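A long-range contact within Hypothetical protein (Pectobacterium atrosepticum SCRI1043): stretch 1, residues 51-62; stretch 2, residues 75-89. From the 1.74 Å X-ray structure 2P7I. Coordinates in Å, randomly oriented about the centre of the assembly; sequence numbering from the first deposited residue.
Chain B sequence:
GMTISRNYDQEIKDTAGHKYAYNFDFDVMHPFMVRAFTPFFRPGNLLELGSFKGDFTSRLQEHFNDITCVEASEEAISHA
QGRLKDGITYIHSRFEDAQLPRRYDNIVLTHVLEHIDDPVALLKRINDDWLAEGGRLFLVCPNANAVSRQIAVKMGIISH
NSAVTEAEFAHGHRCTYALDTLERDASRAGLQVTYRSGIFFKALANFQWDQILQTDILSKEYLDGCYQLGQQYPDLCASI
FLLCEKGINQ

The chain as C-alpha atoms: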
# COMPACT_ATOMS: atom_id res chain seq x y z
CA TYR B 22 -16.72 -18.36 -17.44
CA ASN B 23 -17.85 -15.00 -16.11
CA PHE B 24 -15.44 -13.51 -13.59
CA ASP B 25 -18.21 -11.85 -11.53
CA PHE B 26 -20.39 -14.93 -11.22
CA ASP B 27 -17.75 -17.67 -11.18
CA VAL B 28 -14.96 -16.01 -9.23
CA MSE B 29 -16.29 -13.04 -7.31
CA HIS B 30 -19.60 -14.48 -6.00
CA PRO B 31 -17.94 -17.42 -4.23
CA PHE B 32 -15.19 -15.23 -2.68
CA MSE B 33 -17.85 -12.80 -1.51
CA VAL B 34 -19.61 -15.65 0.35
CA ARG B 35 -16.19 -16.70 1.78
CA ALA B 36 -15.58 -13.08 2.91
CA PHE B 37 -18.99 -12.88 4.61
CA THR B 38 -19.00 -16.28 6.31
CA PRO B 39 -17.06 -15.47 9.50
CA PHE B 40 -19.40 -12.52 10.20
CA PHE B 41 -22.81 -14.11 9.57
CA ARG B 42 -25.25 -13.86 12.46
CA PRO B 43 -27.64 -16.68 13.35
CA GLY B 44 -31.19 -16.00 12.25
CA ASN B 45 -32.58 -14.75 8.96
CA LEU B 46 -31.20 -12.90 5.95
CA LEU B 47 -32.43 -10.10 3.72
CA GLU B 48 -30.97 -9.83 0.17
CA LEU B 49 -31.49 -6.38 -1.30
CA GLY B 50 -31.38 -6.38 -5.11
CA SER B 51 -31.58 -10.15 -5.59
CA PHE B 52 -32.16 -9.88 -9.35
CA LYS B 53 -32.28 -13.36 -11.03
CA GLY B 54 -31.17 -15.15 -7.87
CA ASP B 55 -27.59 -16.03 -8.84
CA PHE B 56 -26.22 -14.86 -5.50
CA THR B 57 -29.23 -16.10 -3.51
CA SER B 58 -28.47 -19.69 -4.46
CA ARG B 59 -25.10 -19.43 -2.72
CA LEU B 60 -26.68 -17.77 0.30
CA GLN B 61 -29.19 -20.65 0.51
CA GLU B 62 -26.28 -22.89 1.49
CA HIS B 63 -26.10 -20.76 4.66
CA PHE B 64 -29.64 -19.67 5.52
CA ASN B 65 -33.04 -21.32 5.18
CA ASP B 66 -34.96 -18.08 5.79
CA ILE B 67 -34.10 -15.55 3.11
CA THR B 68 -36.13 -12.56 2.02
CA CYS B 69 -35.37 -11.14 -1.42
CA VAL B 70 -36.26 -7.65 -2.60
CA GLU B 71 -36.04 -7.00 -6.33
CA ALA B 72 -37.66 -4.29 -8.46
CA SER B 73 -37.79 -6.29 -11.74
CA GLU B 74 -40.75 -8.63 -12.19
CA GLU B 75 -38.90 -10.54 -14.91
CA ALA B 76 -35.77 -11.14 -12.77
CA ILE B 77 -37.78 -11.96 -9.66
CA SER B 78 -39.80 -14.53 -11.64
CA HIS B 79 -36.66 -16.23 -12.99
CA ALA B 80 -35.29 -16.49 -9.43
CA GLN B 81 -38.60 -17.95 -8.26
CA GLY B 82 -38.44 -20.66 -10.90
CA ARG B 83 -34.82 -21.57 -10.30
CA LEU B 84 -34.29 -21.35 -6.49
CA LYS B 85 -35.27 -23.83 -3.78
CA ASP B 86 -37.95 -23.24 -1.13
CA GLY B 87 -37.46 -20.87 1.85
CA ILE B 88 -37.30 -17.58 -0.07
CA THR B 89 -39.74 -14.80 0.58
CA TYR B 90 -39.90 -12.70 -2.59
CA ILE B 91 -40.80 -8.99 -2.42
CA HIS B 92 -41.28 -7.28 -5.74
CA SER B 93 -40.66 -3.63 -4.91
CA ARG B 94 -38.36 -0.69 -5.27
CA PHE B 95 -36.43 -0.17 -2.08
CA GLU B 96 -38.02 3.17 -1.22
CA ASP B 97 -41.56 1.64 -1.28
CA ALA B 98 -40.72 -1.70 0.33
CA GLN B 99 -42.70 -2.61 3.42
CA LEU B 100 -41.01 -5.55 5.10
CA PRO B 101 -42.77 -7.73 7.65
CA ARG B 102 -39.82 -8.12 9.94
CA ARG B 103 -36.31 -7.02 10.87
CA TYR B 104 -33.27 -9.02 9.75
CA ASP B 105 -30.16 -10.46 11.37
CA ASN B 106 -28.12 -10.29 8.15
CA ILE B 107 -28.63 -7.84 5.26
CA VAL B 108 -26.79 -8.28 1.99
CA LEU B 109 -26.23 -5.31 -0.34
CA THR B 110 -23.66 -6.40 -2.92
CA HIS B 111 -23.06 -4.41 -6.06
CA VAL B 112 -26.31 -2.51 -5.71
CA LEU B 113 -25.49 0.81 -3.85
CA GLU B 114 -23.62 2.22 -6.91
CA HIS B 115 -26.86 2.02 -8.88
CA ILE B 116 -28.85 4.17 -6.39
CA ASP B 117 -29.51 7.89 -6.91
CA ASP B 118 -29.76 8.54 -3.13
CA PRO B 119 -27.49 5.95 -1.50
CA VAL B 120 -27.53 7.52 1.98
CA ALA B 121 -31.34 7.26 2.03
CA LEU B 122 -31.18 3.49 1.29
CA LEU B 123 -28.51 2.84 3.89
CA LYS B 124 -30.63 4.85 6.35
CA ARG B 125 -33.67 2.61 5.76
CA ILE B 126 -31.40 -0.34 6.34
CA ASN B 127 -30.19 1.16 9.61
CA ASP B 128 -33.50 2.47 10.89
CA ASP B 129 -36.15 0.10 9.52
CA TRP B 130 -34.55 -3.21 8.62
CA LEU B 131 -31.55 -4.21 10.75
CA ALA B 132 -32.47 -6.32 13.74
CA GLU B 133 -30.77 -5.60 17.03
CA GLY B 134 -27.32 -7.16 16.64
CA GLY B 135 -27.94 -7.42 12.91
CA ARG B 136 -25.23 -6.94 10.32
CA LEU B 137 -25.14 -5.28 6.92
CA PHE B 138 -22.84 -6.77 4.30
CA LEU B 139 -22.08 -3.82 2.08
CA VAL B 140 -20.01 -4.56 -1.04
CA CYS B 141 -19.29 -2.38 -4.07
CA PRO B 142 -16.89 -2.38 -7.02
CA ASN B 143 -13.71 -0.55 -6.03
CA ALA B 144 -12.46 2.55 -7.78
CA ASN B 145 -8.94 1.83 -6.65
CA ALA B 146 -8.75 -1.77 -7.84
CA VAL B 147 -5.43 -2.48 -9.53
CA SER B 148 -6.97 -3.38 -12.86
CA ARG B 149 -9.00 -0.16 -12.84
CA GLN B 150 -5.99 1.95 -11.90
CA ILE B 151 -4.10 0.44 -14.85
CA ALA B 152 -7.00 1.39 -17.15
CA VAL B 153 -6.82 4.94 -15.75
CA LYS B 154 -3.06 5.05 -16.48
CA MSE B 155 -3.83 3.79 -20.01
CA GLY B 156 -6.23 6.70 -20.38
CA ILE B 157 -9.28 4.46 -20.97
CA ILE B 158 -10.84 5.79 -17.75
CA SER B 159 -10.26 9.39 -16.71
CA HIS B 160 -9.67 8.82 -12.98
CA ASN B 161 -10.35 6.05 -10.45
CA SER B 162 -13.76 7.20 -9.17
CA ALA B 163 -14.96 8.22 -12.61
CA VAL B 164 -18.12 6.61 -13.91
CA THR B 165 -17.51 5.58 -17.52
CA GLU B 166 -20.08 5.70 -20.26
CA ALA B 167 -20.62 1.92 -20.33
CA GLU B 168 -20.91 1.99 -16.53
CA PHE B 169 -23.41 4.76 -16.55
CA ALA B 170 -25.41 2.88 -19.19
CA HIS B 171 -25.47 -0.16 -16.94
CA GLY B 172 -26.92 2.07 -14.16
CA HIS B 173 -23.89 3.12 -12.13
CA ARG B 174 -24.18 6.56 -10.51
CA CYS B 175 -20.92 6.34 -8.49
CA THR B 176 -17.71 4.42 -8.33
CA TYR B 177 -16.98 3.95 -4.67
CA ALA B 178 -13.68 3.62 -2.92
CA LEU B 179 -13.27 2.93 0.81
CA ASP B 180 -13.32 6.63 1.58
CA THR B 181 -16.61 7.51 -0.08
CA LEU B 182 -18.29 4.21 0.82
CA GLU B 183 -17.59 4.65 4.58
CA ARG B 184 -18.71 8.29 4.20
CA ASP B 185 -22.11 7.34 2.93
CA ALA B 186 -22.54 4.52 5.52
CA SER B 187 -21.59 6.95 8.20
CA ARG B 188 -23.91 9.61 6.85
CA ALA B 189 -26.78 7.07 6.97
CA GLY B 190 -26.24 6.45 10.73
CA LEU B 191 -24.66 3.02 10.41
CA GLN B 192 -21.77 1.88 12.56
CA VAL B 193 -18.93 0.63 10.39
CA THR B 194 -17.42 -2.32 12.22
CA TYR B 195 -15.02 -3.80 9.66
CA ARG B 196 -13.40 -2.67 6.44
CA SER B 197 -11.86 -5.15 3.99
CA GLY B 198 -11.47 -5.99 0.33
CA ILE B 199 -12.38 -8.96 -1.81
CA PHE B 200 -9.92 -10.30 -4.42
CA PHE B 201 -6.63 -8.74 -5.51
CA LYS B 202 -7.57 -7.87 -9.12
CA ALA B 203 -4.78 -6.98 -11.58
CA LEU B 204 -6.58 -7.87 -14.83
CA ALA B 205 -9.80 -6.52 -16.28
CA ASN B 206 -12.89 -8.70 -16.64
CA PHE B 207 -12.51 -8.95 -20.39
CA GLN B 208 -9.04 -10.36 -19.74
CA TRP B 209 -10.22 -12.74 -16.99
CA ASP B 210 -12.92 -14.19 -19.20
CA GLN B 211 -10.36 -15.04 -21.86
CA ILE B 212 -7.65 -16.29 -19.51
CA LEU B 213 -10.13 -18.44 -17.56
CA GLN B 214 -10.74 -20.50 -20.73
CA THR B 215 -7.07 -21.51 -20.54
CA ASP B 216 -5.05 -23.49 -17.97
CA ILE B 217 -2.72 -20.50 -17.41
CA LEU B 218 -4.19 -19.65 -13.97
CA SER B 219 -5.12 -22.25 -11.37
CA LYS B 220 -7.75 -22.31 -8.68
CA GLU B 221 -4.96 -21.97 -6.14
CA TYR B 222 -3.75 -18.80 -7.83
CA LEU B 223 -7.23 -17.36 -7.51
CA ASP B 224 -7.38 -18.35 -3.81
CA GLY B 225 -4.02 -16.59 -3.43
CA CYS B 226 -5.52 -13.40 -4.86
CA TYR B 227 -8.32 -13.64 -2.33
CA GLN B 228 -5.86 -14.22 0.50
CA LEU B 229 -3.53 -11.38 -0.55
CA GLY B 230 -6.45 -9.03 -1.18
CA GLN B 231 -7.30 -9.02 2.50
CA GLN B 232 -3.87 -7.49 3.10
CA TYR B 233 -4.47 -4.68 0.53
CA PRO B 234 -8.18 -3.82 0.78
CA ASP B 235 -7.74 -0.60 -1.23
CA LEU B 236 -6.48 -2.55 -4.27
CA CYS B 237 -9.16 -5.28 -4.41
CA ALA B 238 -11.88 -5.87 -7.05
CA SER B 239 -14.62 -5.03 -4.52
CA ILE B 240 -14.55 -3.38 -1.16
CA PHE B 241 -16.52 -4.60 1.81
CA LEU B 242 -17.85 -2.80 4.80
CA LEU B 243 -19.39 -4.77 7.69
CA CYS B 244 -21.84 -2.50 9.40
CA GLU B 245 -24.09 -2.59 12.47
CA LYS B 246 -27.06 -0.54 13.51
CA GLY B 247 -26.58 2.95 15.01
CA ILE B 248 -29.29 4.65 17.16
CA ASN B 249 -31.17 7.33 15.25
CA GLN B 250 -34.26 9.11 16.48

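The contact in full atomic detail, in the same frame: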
# COMPACT_ATOMS: atom_id res chain seq x y z
N SER B 51 -31.90 -8.72 -5.39
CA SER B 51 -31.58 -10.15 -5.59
C SER B 51 -31.54 -10.54 -7.07
O SER B 51 -31.09 -11.64 -7.44
CB SER B 51 -32.58 -11.01 -4.84
OG SER B 51 -33.89 -10.50 -5.01
N PHE B 52 -32.07 -9.65 -7.91
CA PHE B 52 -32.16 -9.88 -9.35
C PHE B 52 -32.63 -11.30 -9.71
O PHE B 52 -33.70 -11.72 -9.24
CB PHE B 52 -30.81 -9.51 -9.98
CG PHE B 52 -30.89 -9.18 -11.43
CD1 PHE B 52 -31.82 -8.25 -11.90
CD2 PHE B 52 -30.01 -9.76 -12.33
CE1 PHE B 52 -31.89 -7.92 -13.24
CE2 PHE B 52 -30.07 -9.44 -13.66
CZ PHE B 52 -31.02 -8.52 -14.12
N LYS B 53 -31.85 -12.04 -10.50
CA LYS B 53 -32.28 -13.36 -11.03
C LYS B 53 -31.95 -14.49 -10.08
O LYS B 53 -32.23 -15.63 -10.38
CB LYS B 53 -31.61 -13.65 -12.37
CG LYS B 53 -32.01 -12.72 -13.52
CD LYS B 53 -31.34 -13.11 -14.86
N GLY B 54 -31.36 -14.17 -8.93
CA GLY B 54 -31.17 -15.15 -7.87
C GLY B 54 -29.83 -15.88 -7.93
O GLY B 54 -29.63 -16.87 -7.22
N ASP B 55 -28.90 -15.40 -8.74
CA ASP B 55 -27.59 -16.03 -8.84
C ASP B 55 -26.84 -16.01 -7.51
O ASP B 55 -26.19 -16.99 -7.14
CB ASP B 55 -26.74 -15.36 -9.92
CG ASP B 55 -27.31 -15.55 -11.32
OD1 ASP B 55 -27.56 -16.71 -11.72
OD2 ASP B 55 -27.53 -14.53 -12.00
N PHE B 56 -26.93 -14.92 -6.77
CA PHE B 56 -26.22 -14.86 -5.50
C PHE B 56 -27.04 -15.56 -4.42
O PHE B 56 -26.49 -16.18 -3.53
CB PHE B 56 -25.92 -13.43 -5.13
CG PHE B 56 -24.85 -13.28 -4.08
CD1 PHE B 56 -23.55 -13.69 -4.33
CD2 PHE B 56 -25.15 -12.75 -2.84
CE1 PHE B 56 -22.56 -13.58 -3.35
CE2 PHE B 56 -24.16 -12.63 -1.87
CZ PHE B 56 -22.87 -13.04 -2.13
N THR B 57 -28.36 -15.49 -4.52
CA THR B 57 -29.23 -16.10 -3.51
C THR B 57 -28.93 -17.59 -3.36
O THR B 57 -28.90 -18.12 -2.24
CB THR B 57 -30.71 -15.97 -3.88
OG1 THR B 57 -30.94 -14.72 -4.53
CG2 THR B 57 -31.60 -16.11 -2.64
N SER B 58 -28.68 -18.25 -4.48
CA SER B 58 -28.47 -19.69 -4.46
C SER B 58 -27.27 -20.06 -3.60
O SER B 58 -27.27 -21.09 -2.92
CB SER B 58 -28.32 -20.24 -5.87
OG SER B 58 -27.16 -19.73 -6.49
N ARG B 59 -26.25 -19.20 -3.57
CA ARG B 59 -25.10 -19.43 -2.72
C ARG B 59 -25.43 -19.14 -1.25
O ARG B 59 -24.96 -19.84 -0.35
CB ARG B 59 -23.94 -18.56 -3.18
CG ARG B 59 -23.52 -18.92 -4.57
CD ARG B 59 -22.30 -18.19 -4.95
NE ARG B 59 -21.87 -18.54 -6.30
CZ ARG B 59 -21.03 -19.54 -6.61
NH1 ARG B 59 -20.48 -20.32 -5.68
NH2 ARG B 59 -20.72 -19.73 -7.88
N LEU B 60 -26.23 -18.10 -1.03
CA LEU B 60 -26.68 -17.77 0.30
C LEU B 60 -27.58 -18.85 0.92
O LEU B 60 -27.58 -19.05 2.14
CB LEU B 60 -27.39 -16.42 0.25
CG LEU B 60 -26.51 -15.21 -0.03
CD1 LEU B 60 -27.41 -13.99 -0.05
CD2 LEU B 60 -25.33 -15.08 1.00
N GLN B 61 -28.35 -19.53 0.07
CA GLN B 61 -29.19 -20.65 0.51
C GLN B 61 -28.41 -21.81 1.13
O GLN B 61 -28.96 -22.58 1.92
CB GLN B 61 -30.03 -21.18 -0.65
CG GLN B 61 -31.20 -20.28 -1.00
CD GLN B 61 -32.14 -20.94 -1.99
OE1 GLN B 61 -31.83 -21.06 -3.18
NE2 GLN B 61 -33.30 -21.37 -1.50
N GLU B 62 -27.13 -21.93 0.79
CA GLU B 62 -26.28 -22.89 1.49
C GLU B 62 -26.05 -22.48 2.94
O GLU B 62 -25.63 -23.30 3.74
CB GLU B 62 -24.94 -23.07 0.77
CG GLU B 62 -25.06 -23.55 -0.67
CD GLU B 62 -26.03 -24.73 -0.82
OE1 GLU B 62 -25.84 -25.75 -0.12
OE2 GLU B 62 -26.99 -24.62 -1.62
N GLU B 75 -39.49 -9.50 -14.07
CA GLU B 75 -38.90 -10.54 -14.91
C GLU B 75 -37.83 -11.31 -14.14
O GLU B 75 -37.90 -12.54 -14.03
CB GLU B 75 -38.33 -9.94 -16.20
N ALA B 76 -36.87 -10.57 -13.57
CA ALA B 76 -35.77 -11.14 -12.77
C ALA B 76 -36.30 -11.95 -11.58
O ALA B 76 -35.87 -13.09 -11.32
CB ALA B 76 -34.86 -10.01 -12.27
N ILE B 77 -37.26 -11.37 -10.88
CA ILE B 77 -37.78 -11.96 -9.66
C ILE B 77 -38.53 -13.26 -9.98
O ILE B 77 -38.53 -14.20 -9.18
CB ILE B 77 -38.65 -10.93 -8.87
CG1 ILE B 77 -38.64 -11.24 -7.37
CG2 ILE B 77 -40.05 -10.87 -9.42
CD1 ILE B 77 -39.34 -10.18 -6.53
N SER B 78 -39.13 -13.33 -11.17
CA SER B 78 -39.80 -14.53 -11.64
C SER B 78 -38.81 -15.65 -11.98
O SER B 78 -39.00 -16.82 -11.63
CB SER B 78 -40.63 -14.19 -12.86
OG SER B 78 -41.37 -15.31 -13.29
N HIS B 79 -37.74 -15.29 -12.68
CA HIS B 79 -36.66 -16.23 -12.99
C HIS B 79 -36.09 -16.85 -11.72
O HIS B 79 -35.95 -18.08 -11.63
CB HIS B 79 -35.57 -15.52 -13.79
CG HIS B 79 -34.41 -16.39 -14.14
ND1 HIS B 79 -34.24 -16.95 -15.38
CD2 HIS B 79 -33.33 -16.77 -13.41
CE1 HIS B 79 -33.12 -17.64 -15.40
NE2 HIS B 79 -32.55 -17.55 -14.22
N ALA B 80 -35.75 -16.01 -10.74
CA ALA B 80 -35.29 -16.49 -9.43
C ALA B 80 -36.25 -17.52 -8.87
O ALA B 80 -35.85 -18.62 -8.49
CB ALA B 80 -35.16 -15.32 -8.44
N GLN B 81 -37.52 -17.14 -8.84
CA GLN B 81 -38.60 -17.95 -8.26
C GLN B 81 -38.62 -19.35 -8.87
O GLN B 81 -38.76 -20.35 -8.16
CB GLN B 81 -39.94 -17.26 -8.51
CG GLN B 81 -40.85 -17.23 -7.31
CD GLN B 81 -42.02 -16.30 -7.53
OE1 GLN B 81 -42.72 -16.41 -8.54
NE2 GLN B 81 -42.24 -15.38 -6.60
N GLY B 82 -38.48 -19.40 -10.19
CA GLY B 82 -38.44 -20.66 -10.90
C GLY B 82 -37.24 -21.49 -10.51
O GLY B 82 -37.37 -22.68 -10.21
N ARG B 83 -36.07 -20.86 -10.48
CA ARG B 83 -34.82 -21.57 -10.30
C ARG B 83 -34.46 -21.96 -8.84
O ARG B 83 -33.90 -23.03 -8.62
CB ARG B 83 -33.69 -20.75 -10.90
CG ARG B 83 -32.33 -21.36 -10.69
CD ARG B 83 -31.36 -20.90 -11.73
NE ARG B 83 -31.12 -19.46 -11.66
CZ ARG B 83 -30.34 -18.85 -10.77
NH1 ARG B 83 -29.71 -19.54 -9.82
NH2 ARG B 83 -30.20 -17.54 -10.84
N LEU B 84 -34.76 -21.11 -7.86
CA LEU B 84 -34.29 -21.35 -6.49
C LEU B 84 -35.16 -22.33 -5.71
O LEU B 84 -36.32 -22.55 -6.05
CB LEU B 84 -34.22 -20.04 -5.70
CG LEU B 84 -33.40 -18.91 -6.32
CD1 LEU B 84 -33.63 -17.65 -5.51
CD2 LEU B 84 -31.92 -19.26 -6.39
N LYS B 85 -34.58 -22.89 -4.66
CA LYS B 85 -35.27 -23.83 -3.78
C LYS B 85 -36.20 -23.09 -2.84
O LYS B 85 -36.21 -21.86 -2.83
CB LYS B 85 -34.25 -24.65 -2.98
CG LYS B 85 -33.40 -25.60 -3.83
N ASP B 86 -36.98 -23.83 -2.05
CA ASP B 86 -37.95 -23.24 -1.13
C ASP B 86 -37.23 -22.49 -0.00
O ASP B 86 -36.02 -22.64 0.19
CB ASP B 86 -38.87 -24.32 -0.54
N GLY B 87 -38.00 -21.66 0.72
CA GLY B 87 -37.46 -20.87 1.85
C GLY B 87 -37.02 -19.46 1.48
O GLY B 87 -36.20 -18.83 2.19
N ILE B 88 -37.52 -18.96 0.35
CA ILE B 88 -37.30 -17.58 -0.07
C ILE B 88 -38.63 -16.85 0.03
O ILE B 88 -39.65 -17.33 -0.49
CB ILE B 88 -36.84 -17.47 -1.53
CG1 ILE B 88 -35.58 -18.32 -1.79
CG2 ILE B 88 -36.62 -16.02 -1.91
CD1 ILE B 88 -34.39 -17.89 -1.03
N THR B 89 -38.64 -15.72 0.69
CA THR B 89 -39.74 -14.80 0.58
C THR B 89 -39.37 -13.77 -0.47
O THR B 89 -38.36 -13.07 -0.32
CB THR B 89 -40.01 -14.11 1.90
OG1 THR B 89 -40.31 -15.10 2.90
CG2 THR B 89 -41.15 -13.14 1.77

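The contact packs a tight turn and the helix that follows it against one side of a second helix, and the two main chains come closest at Lys53–Ala76 and Gly54–Ala80, where the second helix presents alanines. Lys53 CA lies 4.5 Å from Ala76 CA, and Gly54 CA 4.6 Å from Ala80 CA. The turn from Ser51 to Gly54 is type II', closed by a hydrogen bond from Gly54 N to Ser51 O at 2.9 Å. Gly54 is required twice over. Its phi/psi of 92/12 would jam a CB against the preceding carbonyl, and an ideal CB would also sit 3.0 Å from Ala80 CB and 3.1 Å from Leu84 CD1.

Many main-chain polar groups are paid for within their own stretch, chiefly by helical hydrogen bonds. Ala76 O accepts from Ala80 N at 3.0 Å, so its approach to Phe52 O, 3.3 Å away, is merely two acceptors brought together by close packing. Gly54 O takes Ser58 N at 3.2 Å, while Leu84 CD2 packs 3.4 Å from that same Gly54 O. Ser58 OG turns back to its own helix, donating to Asp55 O at 3.0 Å, and Thr57 OG1 is satisfied elsewhere in the structure.

Charge crosses the contact through Arg83. Its NH2 forms a salt bridge with Asp55 OD1 at 2.9 Å. The same NH2 stands 2.8 Å from Lys53 O, but the angle is too poor for a hydrogen bond, a reminder that short distance alone does not count. Lys53 O instead has a CA-H...O contact from Ala80 CA at 3.3 Å. Within its helix, Arg83 NE gives a weak hydrogen bond to His79 NE2 at 3.5 Å, tying the guanidinium to a ring that carries Lys53 CD over one face.

Farther along, Gln61 reaches the segment after the second helix, where Leu84 is the first residue to leave helical geometry. Gln61 NE2 donates a weak hydrogen bond to Lys85 O, 3.2 Å away at 146°, so a side-chain amide serves a carbonyl in the loop. Lys85 N fares worse: buried by the contact, it has no partner anywhere in the model.

Apolar contacts accompany these polar points. At the turn end, Phe52 CD1 meets Ala76 CB at 3.5 Å, although the CA-to-CB bond of Phe52 points away from the helix. Toward Gln61, Leu84 CD1 touches Thr57 CB at 3.7 Å, and Thr57 CG2 lies 3.7 Å from Ile88 CD1. The pattern is alanine on the second helix facing the turn at the closest approach, with Gly54 against Ala80, and Gln61 reaching across farther along, beyond Ser58 CA and Leu84 CA, which are 6.4 Å apart.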